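Local coordinates for protein MS5a (Brassica napus, PDB 6L77) that is linked to meiosis and, through its cystatin-like folds, appears to enhance papain rather than inhibit it, at residues T31-H36 with L56-P61; E70-Q75 with C85-P90; D165-T170 with L187-Y192. All blocks are in the same frame, centred on the assembly; numbering follows the deposited sequence.

Interaction 1 of 3, residues T31-H36 with L56-P61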
loop_
_atom_site.group_PDB
_atom_site.type_symbol
_atom_site.label_atom_id
_atom_site.label_comp_id
_atom_site.label_asym_id
_atom_site.label_seq_id
_atom_site.Cartn_x
_atom_site.Cartn_y
_atom_site.Cartn_z
ATOM N N THR A 31 2.750 15.993 4.334
ATOM C CA THR A 31 1.479 16.674 4.139
ATOM C C THR A 31 0.321 15.736 4.464
ATOM O O THR A 31 0.503 14.558 4.787
ATOM C CB THR A 31 1.367 17.196 2.704
ATOM O OG1 THR A 31 1.633 16.124 1.782
ATOM C CG2 THR A 31 2.365 18.321 2.456
ATOM N N ASN A 32 -0.902 16.287 4.381
ATOM C CA ASN A 32 -2.137 15.551 4.676
ATOM C C ASN A 32 -3.160 15.885 3.592
ATOM O O ASN A 32 -4.178 16.541 3.835
ATOM C CB ASN A 32 -2.684 15.890 6.064
ATOM C CG ASN A 32 -1.869 15.268 7.164
ATOM O OD1 ASN A 32 -2.087 14.118 7.529
ATOM N ND2 ASN A 32 -0.896 16.005 7.668
ATOM N N LEU A 33 -2.866 15.463 2.365
ATOM C CA LEU A 33 -3.823 15.599 1.281
ATOM C C LEU A 33 -4.722 14.371 1.250
ATOM O O LEU A 33 -4.247 13.237 1.371
ATOM C CB LEU A 33 -3.120 15.747 -0.070
ATOM C CG LEU A 33 -2.200 16.946 -0.275
ATOM C CD1 LEU A 33 -1.762 16.939 -1.736
ATOM C CD2 LEU A 33 -2.912 18.238 0.065
ATOM N N TYR A 34 -6.018 14.606 1.074
ATOM C CA TYR A 34 -7.003 13.535 1.056
ATOM C C TYR A 34 -7.676 13.473 -0.307
ATOM O O TYR A 34 -7.879 14.497 -0.965
ATOM C CB TYR A 34 -8.065 13.738 2.142
ATOM C CG TYR A 34 -7.484 13.818 3.528
ATOM C CD1 TYR A 34 -6.899 12.703 4.123
ATOM C CD2 TYR A 34 -7.516 15.006 4.243
ATOM C CE1 TYR A 34 -6.354 12.779 5.408
ATOM C CE2 TYR A 34 -6.976 15.086 5.533
ATOM C CZ TYR A 34 -6.408 13.975 6.100
ATOM O OH TYR A 34 -5.880 14.065 7.372
ATOM N N LEU A 35 -8.035 12.263 -0.721
ATOM C CA LEU A 35 -8.692 12.101 -2.010
ATOM C C LEU A 35 -10.088 12.706 -1.960
ATOM O O LEU A 35 -10.903 12.362 -1.096
ATOM C CB LEU A 35 -8.760 10.618 -2.388
ATOM C CG LEU A 35 -9.542 10.311 -3.660
ATOM C CD1 LEU A 35 -8.864 10.976 -4.874
ATOM C CD2 LEU A 35 -9.668 8.793 -3.859
ATOM N N HIS A 36 -10.369 13.616 -2.886
ATOM C CA HIS A 36 -11.705 14.173 -3.007
ATOM C C HIS A 36 -12.495 13.495 -4.120
ATOM O O HIS A 36 -13.609 13.023 -3.889
ATOM C CB HIS A 36 -11.624 15.687 -3.246
ATOM C CG HIS A 36 -12.948 16.330 -3.525
ATOM N ND1 HIS A 36 -13.951 16.417 -2.583
ATOM C CD2 HIS A 36 -13.427 16.929 -4.640
ATOM C CE1 HIS A 36 -14.993 17.037 -3.108
ATOM N NE2 HIS A 36 -14.705 17.351 -4.359
ATOM N N LEU A 56 -6.586 13.387 -10.337
ATOM C CA LEU A 56 -7.493 13.385 -9.200
ATOM C C LEU A 56 -7.479 14.754 -8.540
ATOM O O LEU A 56 -6.566 15.555 -8.750
ATOM C CB LEU A 56 -7.109 12.308 -8.178
ATOM C CG LEU A 56 -5.668 12.426 -7.672
ATOM C CD1 LEU A 56 -5.650 12.500 -6.165
ATOM C CD2 LEU A 56 -4.769 11.288 -8.170
ATOM N N ILE A 57 -8.516 15.010 -7.745
ATOM C CA ILE A 57 -8.611 16.209 -6.927
ATOM C C ILE A 57 -8.354 15.785 -5.493
ATOM O O ILE A 57 -9.006 14.861 -4.994
ATOM C CB ILE A 57 -9.987 16.887 -7.052
ATOM C CG1 ILE A 57 -10.341 17.111 -8.527
ATOM C CG2 ILE A 57 -9.996 18.184 -6.262
ATOM C CD1 ILE A 57 -9.294 17.877 -9.289
ATOM N N ALA A 58 -7.377 16.419 -4.854
ATOM C CA ALA A 58 -7.102 16.210 -3.440
ATOM C C ALA A 58 -7.605 17.403 -2.641
ATOM O O ALA A 58 -7.517 18.546 -3.102
ATOM C CB ALA A 58 -5.606 16.015 -3.186
ATOM N N GLU A 59 -8.128 17.136 -1.447
ATOM C CA GLU A 59 -8.508 18.195 -0.522
ATOM C C GLU A 59 -7.368 18.442 0.461
ATOM O O GLU A 59 -6.769 17.496 0.992
ATOM C CB GLU A 59 -9.796 17.847 0.242
ATOM C CG GLU A 59 -10.209 18.978 1.200
ATOM C CD GLU A 59 -11.598 18.806 1.830
ATOM O OE1 GLU A 59 -12.260 17.761 1.632
ATOM O OE2 GLU A 59 -12.030 19.746 2.524
ATOM N N ASP A 60 -7.078 19.724 0.704
ATOM C CA ASP A 60 -6.077 20.152 1.682
ATOM C C ASP A 60 -6.788 20.969 2.754
ATOM O O ASP A 60 -6.977 22.184 2.597
ATOM C CB ASP A 60 -4.973 20.974 1.013
ATOM C CG ASP A 60 -4.021 21.622 2.019
ATOM O OD1 ASP A 60 -3.993 21.203 3.198
ATOM O OD2 ASP A 60 -3.322 22.581 1.627
ATOM N N PRO A 61 -7.197 20.345 3.858
ATOM C CA PRO A 61 -7.979 21.078 4.867
ATOM C C PRO A 61 -7.205 22.192 5.543
ATOM O O PRO A 61 -7.829 23.073 6.142
ATOM C CB PRO A 61 -8.367 19.983 5.872
ATOM C CG PRO A 61 -8.341 18.689 5.042
ATOM C CD PRO A 61 -7.161 18.893 4.116
HETATM O O HOH W 1 -3.709 19.256 4.683
HETATM O O HOH W 2 -13.318 15.749 0.049
#
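The phenol ring of Tyr34 meets Pro61 at its edge: CG of the proline lies near the ring plane, 3.9 Å from Tyr34 CD2, and the two side chains cross at about a right angle. At the edge of the His36 imidazole, in plane, sits a water that contacts ND1 and donates to Glu59 OE1 at 2.8 Å. CD2 of the same imidazole comes within 4.0 Å of Ile57 CG2, the two side chains running side by side, and Phe66 adds an edge-to-face contact with the ring. These groups decorate the open end of the antiparallel hairpin built from strands 34-45 and 49-60. There Tyr34 and Glu59 form a hydrogen-bonded pair, Tyr34 N reaching Glu59 O at 3.0 Å and Glu59 N returning to Tyr34 O at 2.7 Å, while His36 N bonds to Ile57 O. Leu33 CD2 packs 3.6 Å from Asp60 CB, and the leucine also touches Tyr25 of helix 12-29. Leu35 CG stands anti to the backbone N (chi1 175°); from there CD1 reaches 3.8 Å from Leu56 CD1. Asp60 OD1 accepts from a water that also donates to Asn32 O, and the carboxylate is held besides by Thr63 OG1 and Ala62 N.

Interaction 2 of 3, residues E70-Q75 with C85-P90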
loop_
_atom_site.group_PDB
_atom_site.type_symbol
_atom_site.label_atom_id
_atom_site.label_comp_id
_atom_site.label_asym_id
_atom_site.label_seq_id
_atom_site.Cartn_x
_atom_site.Cartn_y
_atom_site.Cartn_z
ATOM N N GLU A 70 -1.716 14.497 -10.113
ATOM C CA GLU A 70 -1.468 13.441 -11.094
ATOM C C GLU A 70 -0.776 12.261 -10.416
ATOM O O GLU A 70 0.156 12.457 -9.629
ATOM C CB GLU A 70 -0.613 13.985 -12.239
ATOM C CG GLU A 70 -0.162 12.965 -13.249
ATOM C CD GLU A 70 0.572 13.611 -14.407
ATOM O OE1 GLU A 70 1.111 14.722 -14.221
ATOM O OE2 GLU A 70 0.598 13.018 -15.503
ATOM N N THR A 71 -1.255 11.044 -10.686
ATOM C CA THR A 71 -0.615 9.815 -10.209
ATOM C C THR A 71 -0.420 8.891 -11.401
ATOM O O THR A 71 -1.363 8.682 -12.170
ATOM C CB THR A 71 -1.473 9.096 -9.138
ATOM O OG1 THR A 71 -1.615 9.923 -7.968
ATOM C CG2 THR A 71 -0.822 7.790 -8.711
ATOM N N ASN A 72 0.785 8.334 -11.560
ATOM C CA ASN A 72 1.061 7.347 -12.607
ATOM C C ASN A 72 1.521 6.046 -11.956
ATOM O O ASN A 72 2.441 6.057 -11.132
ATOM C CB ASN A 72 2.141 7.829 -13.580
ATOM C CG ASN A 72 1.658 8.938 -14.505
ATOM O OD1 ASN A 72 0.585 9.524 -14.312
ATOM N ND2 ASN A 72 2.463 9.242 -15.508
ATOM N N VAL A 73 0.888 4.935 -12.327
ATOM C CA VAL A 73 1.199 3.614 -11.780
ATOM C C VAL A 73 1.342 2.640 -12.937
ATOM O O VAL A 73 0.487 2.617 -13.831
ATOM C CB VAL A 73 0.114 3.111 -10.806
ATOM C CG1 VAL A 73 0.289 1.601 -10.528
ATOM C CG2 VAL A 73 0.156 3.891 -9.497
ATOM N N ASP A 74 2.419 1.849 -12.929
ATOM C CA ASP A 74 2.558 0.707 -13.829
ATOM C C ASP A 74 2.206 -0.561 -13.063
ATOM O O ASP A 74 2.721 -0.787 -11.967
ATOM C CB ASP A 74 3.976 0.596 -14.387
ATOM C CG ASP A 74 4.254 1.612 -15.484
ATOM O OD1 ASP A 74 3.327 2.339 -15.888
ATOM O OD2 ASP A 74 5.411 1.686 -15.935
ATOM N N GLN A 75 1.343 -1.385 -13.646
ATOM C CA GLN A 75 0.779 -2.548 -12.977
ATOM C C GLN A 75 1.240 -3.805 -13.695
ATOM O O GLN A 75 1.181 -3.875 -14.926
ATOM C CB GLN A 75 -0.753 -2.462 -12.964
ATOM C CG GLN A 75 -1.485 -3.714 -12.508
ATOM C CD GLN A 75 -3.000 -3.495 -12.458
ATOM O OE1 GLN A 75 -3.571 -3.261 -11.392
ATOM N NE2 GLN A 75 -3.649 -3.561 -13.613
ATOM N N CYS A 85 4.480 2.975 -8.380
ATOM C CA CYS A 85 4.005 4.357 -8.488
ATOM C C CYS A 85 5.193 5.257 -8.816
ATOM O O CYS A 85 6.114 5.401 -8.003
ATOM C CB CYS A 85 3.312 4.810 -7.201
ATOM S SG CYS A 85 2.757 6.543 -7.248
ATOM N N TYR A 86 5.167 5.869 -10.003
ATOM C CA TYR A 86 6.285 6.655 -10.524
ATOM C C TYR A 86 6.117 8.154 -10.338
ATOM O O TYR A 86 7.111 8.866 -10.191
ATOM C CB TYR A 86 6.474 6.391 -12.026
ATOM C CG TYR A 86 7.003 5.022 -12.346
ATOM C CD1 TYR A 86 8.366 4.747 -12.266
ATOM C CD2 TYR A 86 6.146 4.000 -12.748
ATOM C CE1 TYR A 86 8.868 3.489 -12.570
ATOM C CE2 TYR A 86 6.638 2.735 -13.047
ATOM C CZ TYR A 86 8.002 2.488 -12.959
ATOM O OH TYR A 86 8.488 1.232 -13.257
ATOM N N ILE A 87 4.889 8.642 -10.387
ATOM C CA ILE A 87 4.580 10.068 -10.345
ATOM C C ILE A 87 3.445 10.236 -9.362
ATOM O O ILE A 87 2.503 9.441 -9.371
ATOM C CB ILE A 87 4.151 10.602 -11.734
ATOM C CG1 ILE A 87 5.253 10.382 -12.775
ATOM C CG2 ILE A 87 3.706 12.066 -11.653
ATOM C CD1 ILE A 87 6.310 11.459 -12.800
ATOM N N SER A 88 3.512 11.278 -8.527
ATOM C CA SER A 88 2.406 11.554 -7.610
ATOM C C SER A 88 2.634 12.988 -7.119
ATOM O O SER A 88 3.412 13.213 -6.194
ATOM C CB SER A 88 2.354 10.569 -6.453
ATOM O OG SER A 88 3.532 10.657 -5.651
ATOM N N ARG A 89 1.989 13.947 -7.777
ATOM C CA ARG A 89 2.322 15.341 -7.509
ATOM C C ARG A 89 1.191 16.229 -8.009
ATOM O O ARG A 89 0.412 15.817 -8.883
ATOM C CB ARG A 89 3.632 15.732 -8.203
ATOM C CG ARG A 89 3.522 15.591 -9.697
ATOM C CD ARG A 89 4.825 15.821 -10.416
ATOM N NE ARG A 89 4.611 15.647 -11.847
ATOM C CZ ARG A 89 5.583 15.465 -12.736
ATOM N NH1 ARG A 89 6.852 15.434 -12.343
ATOM N NH2 ARG A 89 5.282 15.303 -14.018
ATOM N N PRO A 90 1.094 17.465 -7.493
ATOM C CA PRO A 90 0.168 18.450 -8.073
ATOM C C PRO A 90 0.444 18.663 -9.551
ATOM O O PRO A 90 1.596 18.738 -9.991
ATOM C CB PRO A 90 0.448 19.725 -7.268
ATOM C CG PRO A 90 0.984 19.211 -5.943
ATOM C CD PRO A 90 1.808 18.000 -6.322
HETATM O O HOH W 3 7.094 -0.177 -15.071
#
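Strands 70-75 and 85-88 run antiparallel at 173°, and four backbone hydrogen bonds join segments 70-75 and 85-90: a reciprocal pair between Glu70 and Arg89, then Asn72 N to Ile87 O and Tyr86 N to Asn72 O. Between Asn72 and Val73 the register slips by one residue, a beta bulge with Tyr86 as the extra residue, so that Asn72 pairs with Ile87 but Val73 with Cys85. Asn72 and Ile87 lie side by side on one face, their CB atoms 3.9 Å apart. On the other face Val73 CG2 touches Cys85 CB at 4.0 Å, and Cys85 SG, anti to the backbone N (chi1 178°), comes 4.1 Å from Thr71 CG2. This is the hairpin of strands 65-75 and 82-88 in the cystatin-like sheet, with helix 12-29 over the Val73 and Cys85 face. Beyond the bulge the Tyr86 side chain crosses Asp74 at about a right angle, CE2 lying 3.3 Å from Asp74 OD2 and the carboxylate and ring planes 63° apart. A water donates to Asp74 OD2 and also bonds Tyr86 OH, whose further partner is Phe102 N. Ile87 CG2 covers one face of the Arg89 guanidinium toward its rim, while Glu70 OE1 lies near its plane, 4.2 Å from Arg89 NH2, beyond salt-bridge range.

Interaction 3 of 3, residues D165-T170 with L187-Y192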
loop_
_atom_site.group_PDB
_atom_site.type_symbol
_atom_site.label_atom_id
_atom_site.label_comp_id
_atom_site.label_asym_id
_atom_site.label_seq_id
_atom_site.Cartn_x
_atom_site.Cartn_y
_atom_site.Cartn_z
ATOM N N ASP A 165 -3.039 -7.792 13.906
ATOM C CA ASP A 165 -1.624 -7.813 14.249
ATOM C C ASP A 165 -0.838 -7.337 13.039
ATOM O O ASP A 165 -1.224 -7.612 11.896
ATOM C CB ASP A 165 -1.180 -9.222 14.666
ATOM C CG ASP A 165 0.176 -9.235 15.343
ATOM O OD1 ASP A 165 0.696 -8.141 15.671
ATOM O OD2 ASP A 165 0.718 -10.347 15.549
ATOM N N VAL A 166 0.240 -6.595 13.288
ATOM C CA VAL A 166 1.081 -6.061 12.219
ATOM C C VAL A 166 2.530 -6.184 12.664
ATOM O O VAL A 166 2.864 -5.821 13.794
ATOM C CB VAL A 166 0.752 -4.591 11.881
ATOM C CG1 VAL A 166 1.707 -4.055 10.817
ATOM C CG2 VAL A 166 -0.680 -4.445 11.403
ATOM N N VAL A 167 3.383 -6.703 11.789
ATOM C CA VAL A 167 4.822 -6.743 12.021
ATOM C C VAL A 167 5.487 -6.119 10.803
ATOM O O VAL A 167 5.108 -6.424 9.672
ATOM C CB VAL A 167 5.323 -8.185 12.245
ATOM C CG1 VAL A 167 6.851 -8.249 12.233
ATOM C CG2 VAL A 167 4.761 -8.742 13.555
ATOM N N VAL A 168 6.460 -5.237 11.026
ATOM C CA VAL A 168 7.211 -4.620 9.937
ATOM C C VAL A 168 8.679 -4.988 10.088
ATOM O O VAL A 168 9.223 -4.943 11.196
ATOM C CB VAL A 168 7.046 -3.087 9.916
ATOM C CG1 VAL A 168 7.874 -2.493 8.782
ATOM C CG2 VAL A 168 5.570 -2.707 9.749
ATOM N N GLU A 169 9.320 -5.342 8.976
ATOM C CA GLU A 169 10.741 -5.655 8.962
ATOM C C GLU A 169 11.466 -4.644 8.087
ATOM O O GLU A 169 11.025 -4.342 6.967
ATOM C CB GLU A 169 11.013 -7.088 8.478
ATOM C CG GLU A 169 12.511 -7.413 8.430
ATOM C CD GLU A 169 12.835 -8.903 8.321
ATOM O OE1 GLU A 169 11.903 -9.718 8.159
ATOM O OE2 GLU A 169 14.034 -9.253 8.408
ATOM N N THR A 170 12.571 -4.116 8.607
ATOM C CA THR A 170 13.426 -3.180 7.895
ATOM C C THR A 170 14.792 -3.808 7.670
ATOM O O THR A 170 15.151 -4.815 8.281
ATOM C CB THR A 170 13.610 -1.866 8.667
ATOM O OG1 THR A 170 14.247 -2.153 9.914
ATOM C CG2 THR A 170 12.263 -1.188 8.921
ATOM N N LEU A 187 9.110 -4.402 4.868
ATOM C CA LEU A 187 8.378 -5.636 4.620
ATOM C C LEU A 187 7.279 -5.710 5.675
ATOM O O LEU A 187 7.573 -5.702 6.875
ATOM C CB LEU A 187 9.327 -6.837 4.694
ATOM C CG LEU A 187 8.871 -8.233 4.297
ATOM C CD1 LEU A 187 8.464 -8.263 2.851
ATOM C CD2 LEU A 187 9.993 -9.230 4.532
ATOM N N VAL A 188 6.017 -5.744 5.238
ATOM C CA VAL A 188 4.876 -5.594 6.139
ATOM C C VAL A 188 4.086 -6.895 6.177
ATOM O O VAL A 188 3.702 -7.423 5.129
ATOM C CB VAL A 188 3.968 -4.428 5.708
ATOM C CG1 VAL A 188 2.952 -4.147 6.798
ATOM C CG2 VAL A 188 4.796 -3.186 5.403
ATOM N N TYR A 189 3.821 -7.393 7.385
ATOM C CA TYR A 189 2.980 -8.567 7.608
ATOM C C TYR A 189 1.718 -8.102 8.317
ATOM O O TYR A 189 1.800 -7.512 9.400
ATOM C CB TYR A 189 3.693 -9.612 8.469
ATOM C CG TYR A 189 5.046 -10.057 7.957
ATOM C CD1 TYR A 189 6.200 -9.343 8.270
ATOM C CD2 TYR A 189 5.177 -11.210 7.186
ATOM C CE1 TYR A 189 7.444 -9.765 7.827
ATOM C CE2 TYR A 189 6.414 -11.631 6.731
ATOM C CZ TYR A 189 7.543 -10.907 7.060
ATOM O OH TYR A 189 8.772 -11.333 6.618
ATOM N N ILE A 190 0.560 -8.378 7.728
ATOM C CA ILE A 190 -0.706 -7.893 8.263
ATOM C C ILE A 190 -1.621 -9.079 8.489
ATOM O O ILE A 190 -1.975 -9.786 7.540
ATOM C CB ILE A 190 -1.371 -6.871 7.330
ATOM C CG1 ILE A 190 -0.377 -5.753 7.006
ATOM C CG2 ILE A 190 -2.655 -6.332 7.996
ATOM C CD1 ILE A 190 -0.877 -4.725 5.992
ATOM N N ARG A 191 -2.013 -9.286 9.740
ATOM C CA ARG A 191 -2.987 -10.300 10.110
ATOM C C ARG A 191 -4.329 -9.601 10.304
ATOM O O ARG A 191 -4.439 -8.701 11.144
ATOM C CB ARG A 191 -2.538 -11.022 11.383
ATOM C CG ARG A 191 -3.582 -11.935 12.014
ATOM C CD ARG A 191 -3.764 -13.252 11.268
ATOM N NE ARG A 191 -4.759 -14.060 11.965
ATOM C CZ ARG A 191 -6.074 -13.908 11.833
ATOM N NH1 ARG A 191 -6.900 -14.667 12.535
ATOM N NH2 ARG A 191 -6.566 -13.002 10.998
ATOM N N TYR A 192 -5.339 -9.992 9.519
ATOM C CA TYR A 192 -6.618 -9.300 9.618
ATOM C C TYR A 192 -7.774 -10.264 9.398
ATOM O O TYR A 192 -7.630 -11.292 8.727
ATOM C CB TYR A 192 -6.693 -8.122 8.635
ATOM C CG TYR A 192 -6.699 -8.486 7.155
ATOM C CD1 TYR A 192 -5.511 -8.751 6.473
ATOM C CD2 TYR A 192 -7.889 -8.527 6.435
ATOM C CE1 TYR A 192 -5.515 -9.057 5.105
ATOM C CE2 TYR A 192 -7.903 -8.837 5.079
ATOM C CZ TYR A 192 -6.711 -9.095 4.416
ATOM O OH TYR A 192 -6.726 -9.410 3.064
#
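Two neighbouring strands of the second half of the MS5 sheet, 161-170 and 186-195, meet here in a regular antiparallel ladder, with helix 176-181 in the connection between them. Six backbone hydrogen bonds come in three reciprocal pairs: Asp165 with Arg191, Val167 with Tyr189 and Glu169 with Leu187. The middle rung pairs Tyr189 N with Val167 O at 2.8 Å and Val167 N with Tyr189 O at 3.0 Å.

Tyr189 lies at the middle of the face it shares with Asp165, Val167, Glu169, Leu187 and Arg191. Its CG stands anti to the carbonyl carbon (chi1 -55°), and the ring sets its edge over the neighbouring strand, with CD1 3.4 Å from Val167 O, which lies in the ring plane. The same CD1 meets Val167 CG1 at 4.2 Å. Farther out, Glu169 runs side by side with the tyrosine, its carboxylate turned 31° from the ring and OE1 3.8 Å from Tyr189 OH. That carboxylate is anchored by a salt bridge from OE2 to Arg123, and its other neighbour is Leu187, whose CD2 comes within 4.1 Å of OE1. An alanine in place of Tyr189 would probably open a gap beside Val167 CG1 and leave Glu169 OE1 without its neighbouring ring hydroxyl.

On the reverse face Val188 CG1 lies 4.2 Å from both Val166 CG1 and Val168 CG2, and Ile190 adds a looser contact to Val166. Helix 138-150 covers this valine layer, with Ile139 on Val166 and Trp138 on Val188. Back on the Tyr189 face, at the far end of the ladder, Arg191 packs its CB against that of Asp165, but its guanidinium turns instead to a salt bridge with Asp193. A helix laid on the apolar face of an antiparallel sheet is the layout of the cystatin-like fold.

In the fold
After helix 12-29 the chain enters the sheet, and interaction 1 closes the first hairpin by bringing the start of strand 34-45 against the end of strand 49-60. Strand 65-75 follows directly, and interaction 2 closes the next hairpin with strand 82-88. The two contacts touch where Leu56 CD2 packs against Thr71 OG1, 3.4 Å away. Interaction 3 comes much later and closes a 16-residue connection that contains helix 176-181. All three loops follow in series, none enclosing or crossing another. Interaction 3 lies across the chain's centre from the others, its centre about 25 Å from that of interaction 2, yet one continuous antiparallel sheet contains all three.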